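Sialidase B (Streptococcus pneumoniae serotype 4, PDB 4XJW) cleaves terminal sialic acid residues from oligosaccharides, glycoproteins and glycolipids, acting as an intramolecular trans-sialidase of glycosyl hydrolase family 33. Local coordinates at residues F50-S55 against D146-G151. The protein carries 1 engineered substitution. Numbering follows the deposited sequence.
Sequences FGLSNS and DKATLG
Gly51 and Thr149 form a hydrogen-bonded antiparallel pair, Gly51 N to Thr149 O at 2.8 Å and Thr149 N to Gly51 O at 2.7 Å, between neighbouring strands of one sheet in the concanavalin-like N-terminal domain, a beta-sandwich; the contact lies away from the active site in the propeller. Ser53 N reaches Lys147 O in the next such pair. At this pair lies a classic beta bulge, Asp146 and Lys147 both facing Ser53: Ser53 O takes a nearly straight bond from Asp146 N (2.9 Å, 170° at the hydrogen) and a weak one from Lys147 N. In the non-hydrogen-bonded pairs, Leu150 CD2 meets Phe50 CD1 in the plane of the ring, at its edge (3.9 Å), and Leu52 CD2 rests on Ala148 CB (3.7 Å). Phe50 and Leu150 point into the sandwich, where both touch Ile170 of strand 166-173; Leu23 of helix 20-23 touches Phe50 and Ala148. On the other face, a water bridges Ser53 OG and Thr149 OG1, and Ser53 OG also bonds Asn154 O. Lys147 CG, beside the backbone N (chi1 -73°), lies against Ser55 CB and OG, while the chain bends at chi2 and ends with NZ in a salt bridge with Asp18. Strand 63-69 continues the sheet beyond Phe50 and Leu52, strand 17-18 beyond Ala148 and Leu150. Within the bulge, Asp146 has CG between its backbone N and carbonyl carbon (chi1 59°), and its carboxylate OD1 is gripped by two donors of Ser55, N at 2.9 Å and OG at 2.7 Å, both on the syn side but from opposite faces of the carboxylate plane.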
ATOM      1  N   PHE A  50      25.682  -7.164  14.331  1.00 15.07           N
ATOM      2  CA  PHE A  50      26.789  -8.082  14.098  1.00 13.87           C
ATOM      3  C   PHE A  50      27.881  -7.329  13.375  1.00 17.93           C
ATOM      4  O   PHE A  50      27.600  -6.558  12.454  1.00 16.87           O
ATOM      5  CB  PHE A  50      26.310  -9.275  13.253  1.00 14.84           C
ATOM      6  CG  PHE A  50      27.414 -10.181  12.776  1.00 21.12           C
ATOM      7  CD1 PHE A  50      27.898 -11.199  13.587  1.00 25.34           C
ATOM      8  CD2 PHE A  50      27.956 -10.023  11.506  1.00 20.27           C
ATOM      9  CE1 PHE A  50      28.912 -12.040  13.142  1.00 27.96           C
ATOM     10  CE2 PHE A  50      28.966 -10.862  11.053  1.00 27.59           C
ATOM     11  CZ  PHE A  50      29.443 -11.870  11.874  1.00 25.32           C
ATOM     12  N   GLY A  51      29.122  -7.541  13.806  1.00 17.64           N
ATOM     13  CA  GLY A  51      30.273  -6.918  13.180  1.00 18.68           C
ATOM     14  C   GLY A  51      31.437  -7.879  13.008  1.00 17.78           C
ATOM     15  O   GLY A  51      31.688  -8.745  13.856  1.00 21.41           O
ATOM     16  N   LEU A  52      32.122  -7.748  11.879  1.00 14.66           N
ATOM     17  CA  LEU A  52      33.388  -8.427  11.634  1.00 14.66           C
ATOM     18  C   LEU A  52      34.374  -7.341  11.250  1.00 15.72           C
ATOM     19  O   LEU A  52      34.199  -6.688  10.218  1.00 18.72           O
ATOM     20  CB  LEU A  52      33.274  -9.400  10.465  1.00 18.75           C
ATOM     21  CG  LEU A  52      32.523 -10.708  10.660  1.00 25.14           C
ATOM     22  CD1 LEU A  52      32.337 -11.382   9.314  1.00 25.90           C
ATOM     23  CD2 LEU A  52      33.285 -11.611  11.614  1.00 24.79           C
ATOM     24  N   SER A  53      35.412  -7.123  12.048  1.00 16.08           N
ATOM     25  CA  SER A  53      36.269  -5.984  11.756  1.00 17.15           C
ATOM     26  C   SER A  53      37.753  -6.237  11.927  1.00 17.54           C
ATOM     27  O   SER A  53      38.166  -7.095  12.699  1.00 17.85           O
ATOM     28  CB  SER A  53      35.890  -4.805  12.654  1.00 16.63           C
ATOM     29  OG  SER A  53      36.211  -5.096  14.003  1.00 18.56           O
ATOM     30  N   ASN A  54      38.552  -5.457  11.204  1.00 17.86           N
ATOM     31  CA  ASN A  54      39.943  -5.249  11.568  1.00 22.10           C
ATOM     32  C   ASN A  54      39.912  -4.190  12.661  1.00 17.60           C
ATOM     33  O   ASN A  54      39.554  -3.038  12.407  1.00 18.62           O
ATOM     34  CB  ASN A  54      40.752  -4.761  10.366  1.00 17.88           C
ATOM     35  CG  ASN A  54      42.228  -4.547  10.694  1.00 19.24           C
ATOM     36  OD1 ASN A  54      42.599  -4.327  11.847  1.00 20.03           O
ATOM     37  ND2 ASN A  54      43.069  -4.601   9.672  1.00 22.95           N
ATOM     38  N   SER A  55      40.279  -4.577  13.877  1.00 20.57           N
ATOM     39  CA  SER A  55      40.149  -3.684  15.022  1.00 17.94           C
ATOM     40  C   SER A  55      41.399  -2.850  15.298  1.00 19.47           C
ATOM     41  O   SER A  55      41.447  -2.121  16.282  1.00 19.63           O
ATOM     42  CB  SER A  55      39.806  -4.479  16.277  1.00 23.02           C
ATOM     43  OG  SER A  55      40.883  -5.316  16.653  1.00 25.35           O
ATOM     44  N   ASP A 146      40.120  -9.279  12.558  1.00 20.52           N
ATOM     45  CA  ASP A 146      40.589  -9.943  13.771  1.00 20.90           C
ATOM     46  C   ASP A 146      39.563  -9.943  14.902  1.00 22.64           C
ATOM     47  O   ASP A 146      39.858 -10.382  16.013  1.00 23.94           O
ATOM     48  CB  ASP A 146      41.917  -9.329  14.255  1.00 20.84           C
ATOM     49  CG  ASP A 146      41.823  -7.831  14.551  1.00 25.19           C
ATOM     50  OD1 ASP A 146      40.726  -7.309  14.847  1.00 21.44           O
ATOM     51  OD2 ASP A 146      42.882  -7.162  14.503  1.00 32.93           O
ATOM     52  N   LYS A 147      38.353  -9.468  14.621  1.00 18.51           N
ATOM     53  CA  LYS A 147      37.312  -9.398  15.642  1.00 22.07           C
ATOM     54  C   LYS A 147      35.947  -9.732  15.068  1.00 15.52           C
ATOM     55  O   LYS A 147      35.597  -9.254  13.988  1.00 18.96           O
ATOM     56  CB  LYS A 147      37.236  -7.997  16.230  1.00 20.32           C
ATOM     57  CG  LYS A 147      38.369  -7.630  17.152  1.00 17.10           C
ATOM     58  CD  LYS A 147      38.280  -8.388  18.459  1.00 25.10           C
ATOM     59  CE  LYS A 147      39.231  -7.788  19.485  1.00 31.37           C
ATOM     60  NZ  LYS A 147      39.173  -8.529  20.772  1.00 31.49           N
ATOM     61  N   ALA A 148      35.190 -10.553  15.795  1.00 17.13           N
ATOM     62  CA  ALA A 148      33.781 -10.800  15.493  1.00 19.61           C
ATOM     63  C   ALA A 148      32.973 -10.339  16.699  1.00 18.64           C
ATOM     64  O   ALA A 148      33.284 -10.704  17.836  1.00 20.19           O
ATOM     65  CB  ALA A 148      33.541 -12.272  15.208  1.00 19.79           C
ATOM     66  N   THR A 149      31.945  -9.530  16.464  1.00 17.35           N
ATOM     67  CA  THR A 149      31.283  -8.829  17.550  1.00 16.72           C
ATOM     68  C   THR A 149      29.765  -8.885  17.432  1.00 21.80           C
ATOM     69  O   THR A 149      29.218  -8.816  16.329  1.00 20.44           O
ATOM     70  CB  THR A 149      31.716  -7.357  17.565  1.00 21.56           C
ATOM     71  OG1 THR A 149      33.142  -7.283  17.459  1.00 25.67           O
ATOM     72  CG2 THR A 149      31.273  -6.662  18.849  1.00 23.55           C
ATOM     73  N   LEU A 150      29.090  -9.024  18.572  1.00 15.94           N
ATOM     74  CA  LEU A 150      27.641  -8.826  18.628  1.00 18.09           C
ATOM     75  C   LEU A 150      27.300  -7.520  19.340  1.00 17.67           C
ATOM     76  O   LEU A 150      27.897  -7.191  20.367  1.00 20.65           O
ATOM     77  CB  LEU A 150      26.969  -9.989  19.348  1.00 17.27           C
ATOM     78  CG  LEU A 150      27.237 -11.361  18.755  1.00 16.76           C
ATOM     79  CD1 LEU A 150      26.584 -12.433  19.613  1.00 19.81           C
ATOM     80  CD2 LEU A 150      26.722 -11.418  17.316  1.00 16.68           C
ATOM     81  N   GLY A 151      26.336  -6.776  18.803  1.00 15.61           N
ATOM     82  CA  GLY A 151      25.860  -5.566  19.447  1.00 15.92           C
ATOM     83  C   GLY A 151      26.773  -4.348  19.360  1.00 15.03           C
ATOM     84  O   GLY A 151      26.571  -3.384  20.100  1.00 17.69           O
TER
HETATM   85  O   HOH W   1      33.693  -5.724  15.147  1.00 17.54           O